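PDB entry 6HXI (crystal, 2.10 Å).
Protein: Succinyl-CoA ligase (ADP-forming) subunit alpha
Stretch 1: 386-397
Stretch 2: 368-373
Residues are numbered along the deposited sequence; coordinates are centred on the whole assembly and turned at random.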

ATOM      1  N   GLY B 386     -13.362 -20.924  11.129  1.00 28.85           N
ATOM      2  CA  GLY B 386     -14.276 -21.587  10.214  1.00 27.89           C
ATOM      3  C   GLY B 386     -14.528 -20.740   8.982  1.00 31.42           C
ATOM      4  O   GLY B 386     -14.597 -21.272   7.889  1.00 33.06           O
ATOM      5  N   VAL B 387     -14.666 -19.419   9.155  1.00 25.97           N
ATOM      6  CA  VAL B 387     -14.873 -18.471   8.065  1.00 25.00           C
ATOM      7  C   VAL B 387     -13.615 -18.445   7.136  1.00 26.06           C
ATOM      8  O   VAL B 387     -13.751 -18.461   5.922  1.00 21.68           O
ATOM      9  CB  VAL B 387     -15.290 -17.058   8.568  1.00 27.19           C
ATOM     10  CG1 VAL B 387     -15.134 -16.011   7.469  1.00 25.92           C
ATOM     11  CG2 VAL B 387     -16.710 -17.055   9.085  1.00 26.12           C
ATOM     12  N   ILE B 388     -12.426 -18.495   7.711  1.00 23.56           N
ATOM     13  CA  ILE B 388     -11.175 -18.568   6.946  1.00 24.11           C
ATOM     14  C   ILE B 388     -11.116 -19.925   6.225  1.00 30.37           C
ATOM     15  O   ILE B 388     -10.741 -19.964   5.069  1.00 31.08           O
ATOM     16  CB  ILE B 388      -9.975 -18.324   7.910  1.00 26.18           C
ATOM     17  CG1 ILE B 388      -9.938 -16.821   8.339  1.00 25.90           C
ATOM     18  CG2 ILE B 388      -8.655 -18.796   7.311  1.00 22.76           C
ATOM     19  CD1 ILE B 388      -8.951 -16.423   9.474  1.00 26.53           C
ATOM     20  N   GLY B 389     -11.542 -21.008   6.890  1.00 26.02           N
ATOM     21  CA  GLY B 389     -11.604 -22.322   6.274  1.00 25.22           C
ATOM     22  C   GLY B 389     -12.435 -22.293   5.013  1.00 28.93           C
ATOM     23  O   GLY B 389     -12.006 -22.798   3.973  1.00 30.50           O
ATOM     24  N   LEU B 390     -13.583 -21.622   5.060  1.00 24.55           N
ATOM     25  CA  LEU B 390     -14.463 -21.519   3.882  1.00 24.67           C
ATOM     26  C   LEU B 390     -13.921 -20.615   2.797  1.00 28.99           C
ATOM     27  O   LEU B 390     -13.820 -21.026   1.633  1.00 27.90           O
ATOM     28  CB  LEU B 390     -15.861 -21.017   4.301  1.00 24.49           C
ATOM     29  CG  LEU B 390     -16.695 -21.946   5.200  1.00 27.22           C
ATOM     30  CD1 LEU B 390     -17.924 -21.192   5.722  1.00 24.10           C
ATOM     31  CD2 LEU B 390     -17.136 -23.199   4.432  1.00 30.08           C
ATOM     32  N   LEU B 391     -13.561 -19.390   3.173  1.00 26.35           N
ATOM     33  CA  LEU B 391     -13.096 -18.365   2.223  1.00 24.66           C
ATOM     34  C   LEU B 391     -11.732 -18.597   1.639  1.00 26.68           C
ATOM     35  O   LEU B 391     -11.517 -18.199   0.499  1.00 22.61           O
ATOM     36  CB  LEU B 391     -13.192 -16.978   2.872  1.00 24.01           C
ATOM     37  CG  LEU B 391     -14.662 -16.536   3.122  1.00 28.30           C
ATOM     38  CD1 LEU B 391     -14.708 -15.246   3.866  1.00 30.11           C
ATOM     39  CD2 LEU B 391     -15.456 -16.409   1.797  1.00 28.09           C
ATOM     40  N   TRP B 392     -10.798 -19.235   2.380  1.00 24.49           N
ATOM     41  CA  TRP B 392      -9.464 -19.491   1.843  1.00 24.50           C
ATOM     42  C   TRP B 392      -9.282 -20.938   1.366  1.00 31.91           C
ATOM     43  O   TRP B 392      -8.614 -21.146   0.366  1.00 31.58           O
ATOM     44  CB  TRP B 392      -8.353 -19.186   2.868  1.00 24.03           C
ATOM     45  CG  TRP B 392      -8.251 -17.766   3.356  1.00 23.41           C
ATOM     46  CD1 TRP B 392      -9.154 -16.754   3.179  1.00 25.14           C
ATOM     47  CD2 TRP B 392      -7.244 -17.258   4.232  1.00 22.67           C
ATOM     48  NE1 TRP B 392      -8.774 -15.652   3.894  1.00 23.58           N
ATOM     49  CE2 TRP B 392      -7.606 -15.937   4.564  1.00 24.68           C
ATOM     50  CE3 TRP B 392      -6.069 -17.809   4.794  1.00 25.00           C
ATOM     51  CZ2 TRP B 392      -6.827 -15.139   5.412  1.00 24.33           C
ATOM     52  CZ3 TRP B 392      -5.257 -16.995   5.580  1.00 25.73           C
ATOM     53  CH2 TRP B 392      -5.659 -15.693   5.919  1.00 25.70           C
ATOM     54  N   PHE B 393      -9.771 -21.947   2.110  1.00 29.53           N
ATOM     55  CA  PHE B 393      -9.483 -23.329   1.694  1.00 29.38           C
ATOM     56  C   PHE B 393     -10.658 -24.012   1.072  1.00 33.98           C
ATOM     57  O   PHE B 393     -10.514 -25.137   0.595  1.00 33.33           O
ATOM     58  CB  PHE B 393      -8.900 -24.171   2.843  1.00 31.21           C
ATOM     59  CG  PHE B 393      -7.738 -23.519   3.548  1.00 33.91           C
ATOM     60  CD1 PHE B 393      -7.950 -22.612   4.593  1.00 38.15           C
ATOM     61  CD2 PHE B 393      -6.435 -23.814   3.191  1.00 36.61           C
ATOM     62  CE1 PHE B 393      -6.878 -21.984   5.235  1.00 37.11           C
ATOM     63  CE2 PHE B 393      -5.359 -23.198   3.849  1.00 38.72           C
ATOM     64  CZ  PHE B 393      -5.594 -22.281   4.851  1.00 36.50           C
ATOM     65  N   LYS B 394     -11.812 -23.322   1.046  1.00 31.29           N
ATOM     66  CA  LYS B 394     -13.101 -23.851   0.566  1.00 32.00           C
ATOM     67  C   LYS B 394     -13.433 -25.169   1.292  1.00 34.50           C
ATOM     68  O   LYS B 394     -13.771 -26.163   0.672  1.00 33.90           O
ATOM     69  CB  LYS B 394     -13.139 -23.954  -0.969  1.00 33.22           C
ATOM     70  CG  LYS B 394     -13.169 -22.592  -1.642  1.00 36.09           C
ATOM     71  CD  LYS B 394     -13.490 -22.676  -3.125  1.00 35.20           C
ATOM     72  CE  LYS B 394     -12.377 -23.293  -3.905  1.00 31.68           C
ATOM     73  NZ  LYS B 394     -12.802 -23.643  -5.286  1.00 38.50           N
ATOM     74  N   LYS B 395     -13.214 -25.175   2.629  1.00 31.36           N
ATOM     75  CA  LYS B 395     -13.442 -26.334   3.477  1.00 30.89           C
ATOM     76  C   LYS B 395     -14.228 -26.003   4.715  1.00 32.60           C
ATOM     77  O   LYS B 395     -14.052 -24.956   5.302  1.00 30.06           O
ATOM     78  CB  LYS B 395     -12.115 -26.981   3.934  1.00 34.64           C
ATOM     79  CG  LYS B 395     -11.245 -27.542   2.821  1.00 45.46           C
ATOM     80  CD  LYS B 395     -11.787 -28.842   2.276  1.00 47.86           C
ATOM     81  CE  LYS B 395     -11.350 -29.029   0.844  1.00 55.43           C
ATOM     82  NZ  LYS B 395      -9.881 -29.127   0.708  1.00 68.75           N
ATOM     83  N   GLU B 396     -15.017 -26.962   5.165  1.00 30.31           N
ATOM     84  CA  GLU B 396     -15.713 -26.906   6.436  1.00 30.90           C
ATOM     85  C   GLU B 396     -14.720 -27.629   7.330  1.00 33.87           C
ATOM     86  O   GLU B 396     -14.563 -28.832   7.223  1.00 33.36           O
ATOM     87  CB  GLU B 396     -17.071 -27.625   6.365  1.00 31.81           C
ATOM     88  CG  GLU B 396     -17.889 -27.382   7.629  1.00 40.74           C
ATOM     89  CD  GLU B 396     -19.393 -27.607   7.583  1.00 64.28           C
ATOM     90  OE1 GLU B 396     -20.048 -27.321   8.615  1.00 59.06           O
ATOM     91  OE2 GLU B 396     -19.919 -28.043   6.529  1.00 51.18           O
ATOM     92  N   LEU B 397     -13.922 -26.868   8.077  1.00 29.67           N
ATOM     93  CA  LEU B 397     -12.827 -27.490   8.831  1.00 27.99           C
ATOM     94  C   LEU B 397     -13.306 -28.090  10.098  1.00 31.06           C
ATOM     95  O   LEU B 397     -14.215 -27.531  10.707  1.00 29.31           O
ATOM     96  CB  LEU B 397     -11.737 -26.440   9.165  1.00 27.11           C
ATOM     97  CG  LEU B 397     -10.930 -25.866   8.006  1.00 29.78           C
ATOM     98  CD1 LEU B 397     -10.138 -24.744   8.486  1.00 31.17           C
ATOM     99  CD2 LEU B 397      -9.990 -26.932   7.412  1.00 28.55           C
TER
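Stretch 2 368-373: LYAGKK

Stretch 1 enters as the continuation of a helix that begins earlier in the chain. Leu390 N donates a hydrogen bond to Gly386 O at 3.0 Å, Leu391 N to Val387 O at 2.9 Å, and Trp392 N to Ile388 O at 2.8 Å. The helix then loosens into a wider pi-type turn at 389-393. The hydrogen bonds from Phe393 N to Gly389 O (3.0 Å) and from Lys394 N to Leu390 O (3.1 Å) are weak. Lys395 N also reaches Gly389 O, at 3.0 Å. Lys394 leaves helical geometry with positive phi (53/44), and the chain continues in extended form through Glu396 and Leu397.

Stretch 2 is a tight hairpin. Two short strand segments, 368-369 and 372-373, are joined by a type I' turn from Tyr369 to Lys372. The paired backbone hydrogen bonds are Tyr369 N to Lys372 O (2.8 Å) and Lys372 N to Tyr369 O (3.0 Å). Ala370 and Gly371 fill the turn corners, both with positive phi. Lys373 ends the stretch at the N-cap position of a following helix.

The hairpin lies with its turn against the last part of the helix. Ala370 CA is 5.5 Å from Leu390 CA, and Tyr369 CA is 6.2 Å from Leu391 CA. No hydrogen bond joins the stretches. The contact is mainly apolar packing and buries 387 Å², both sides summed.

Ala370 points toward the helix. Its CB is 3.4 Å from Leu390 O and 4.0 Å from Leu390 CB. The small methyl thus sits directly on the helix backbone. Ala370 CB also lies 4.3 Å from Lys394 CA.

Tyr369 has the largest covered area in the contact. Leu391 CD1 stands over one face of its ring, 4.1 Å from the centroid and almost exactly on the ring normal, a CH-pi contact. Leu391 CD2 is 3.9 Å from Tyr369 CD1. Val387 CG1, one helical turn earlier, approaches the ring obliquely, 4.0 Å from Tyr369 CE2. The Tyr369 hydroxyl is hydrogen-bonded elsewhere in the structure.

Leu390 points toward the hairpin. Its CD1 is 4.1 Å from Tyr369 CB, 3.9 Å from Tyr369 O and 4.4 Å from Lys372 CD. It therefore touches both strand segments.

Lys372 extends to Glu396, beyond the helix. Glu396 OE1 is 3.8 Å from Lys372 CE and 4.0 Å from Lys372 NZ. The charges are opposite and near, but the distance exceeds a salt bridge.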

ATOM      1  N   LEU B 368     -23.336 -15.944   0.564  1.00 26.86           N
ATOM      2  CA  LEU B 368     -22.801 -17.303   0.675  1.00 25.66           C
ATOM      3  C   LEU B 368     -21.287 -17.237   0.814  1.00 31.48           C
ATOM      4  O   LEU B 368     -20.637 -16.455   0.096  1.00 29.00           O
ATOM      5  CB  LEU B 368     -23.127 -18.098  -0.611  1.00 26.19           C
ATOM      6  CG  LEU B 368     -24.573 -18.258  -1.040  1.00 31.54           C
ATOM      7  CD1 LEU B 368     -24.651 -19.163  -2.253  1.00 33.19           C
ATOM      8  CD2 LEU B 368     -25.407 -18.943   0.040  1.00 31.43           C
ATOM      9  N   TYR B 369     -20.718 -18.047   1.715  1.00 29.69           N
ATOM     10  CA  TYR B 369     -19.264 -18.183   1.855  1.00 28.55           C
ATOM     11  C   TYR B 369     -19.019 -19.616   1.459  1.00 31.83           C
ATOM     12  O   TYR B 369     -19.444 -20.500   2.183  1.00 29.79           O
ATOM     13  CB  TYR B 369     -18.768 -17.987   3.328  1.00 27.70           C
ATOM     14  CG  TYR B 369     -18.863 -16.589   3.902  1.00 27.32           C
ATOM     15  CD1 TYR B 369     -18.978 -15.467   3.061  1.00 28.86           C
ATOM     16  CD2 TYR B 369     -18.624 -16.359   5.252  1.00 26.22           C
ATOM     17  CE1 TYR B 369     -18.944 -14.172   3.581  1.00 24.67           C
ATOM     18  CE2 TYR B 369     -18.593 -15.069   5.777  1.00 24.46           C
ATOM     19  CZ  TYR B 369     -18.741 -13.984   4.942  1.00 25.87           C
ATOM     20  OH  TYR B 369     -18.770 -12.752   5.521  1.00 27.26           O
ATOM     21  N   ALA B 370     -18.382 -19.841   0.298  1.00 31.04           N
ATOM     22  CA  ALA B 370     -18.054 -21.158  -0.281  1.00 31.57           C
ATOM     23  C   ALA B 370     -19.309 -22.011  -0.399  1.00 33.02           C
ATOM     24  O   ALA B 370     -19.301 -23.179  -0.061  1.00 32.58           O
ATOM     25  CB  ALA B 370     -16.962 -21.880   0.544  1.00 31.33           C
ATOM     26  N   GLY B 371     -20.400 -21.379  -0.793  1.00 29.02           N
ATOM     27  CA  GLY B 371     -21.680 -22.054  -0.975  1.00 27.86           C
ATOM     28  C   GLY B 371     -22.513 -22.232   0.276  1.00 32.57           C
ATOM     29  O   GLY B 371     -23.635 -22.694   0.182  1.00 34.28           O
ATOM     30  N   LYS B 372     -22.024 -21.827   1.441  1.00 30.75           N
ATOM     31  CA  LYS B 372     -22.765 -21.979   2.712  1.00 30.84           C
ATOM     32  C   LYS B 372     -23.390 -20.597   3.078  1.00 35.42           C
ATOM     33  O   LYS B 372     -22.696 -19.575   3.035  1.00 31.89           O
ATOM     34  CB  LYS B 372     -21.753 -22.457   3.795  1.00 31.50           C
ATOM     35  CG  LYS B 372     -22.343 -23.020   5.039  1.00 58.58           C
ATOM     36  CD  LYS B 372     -21.373 -23.975   5.715  1.00 61.68           C
ATOM     37  CE  LYS B 372     -21.983 -24.560   6.973  1.00 77.81           C
ATOM     38  NZ  LYS B 372     -23.104 -25.500   6.681  1.00 84.48           N
ATOM     39  N   LYS B 373     -24.695 -20.560   3.381  1.00 33.04           N
ATOM     40  CA  LYS B 373     -25.361 -19.296   3.778  1.00 32.71           C
ATOM     41  C   LYS B 373     -24.678 -18.689   5.036  1.00 32.50           C
ATOM     42  O   LYS B 373     -24.370 -19.419   5.983  1.00 31.34           O
ATOM     43  CB  LYS B 373     -26.842 -19.541   4.096  1.00 35.88           C
ATOM     44  CG  LYS B 373     -27.730 -19.946   2.917  1.00 32.22           C
ATOM     45  CD  LYS B 373     -28.981 -20.641   3.480  1.00 45.72           C
ATOM     46  CE  LYS B 373     -30.081 -20.746   2.443  1.00 75.22           C
ATOM     47  NZ  LYS B 373     -30.620 -19.408   2.026  1.00 89.44           N
TER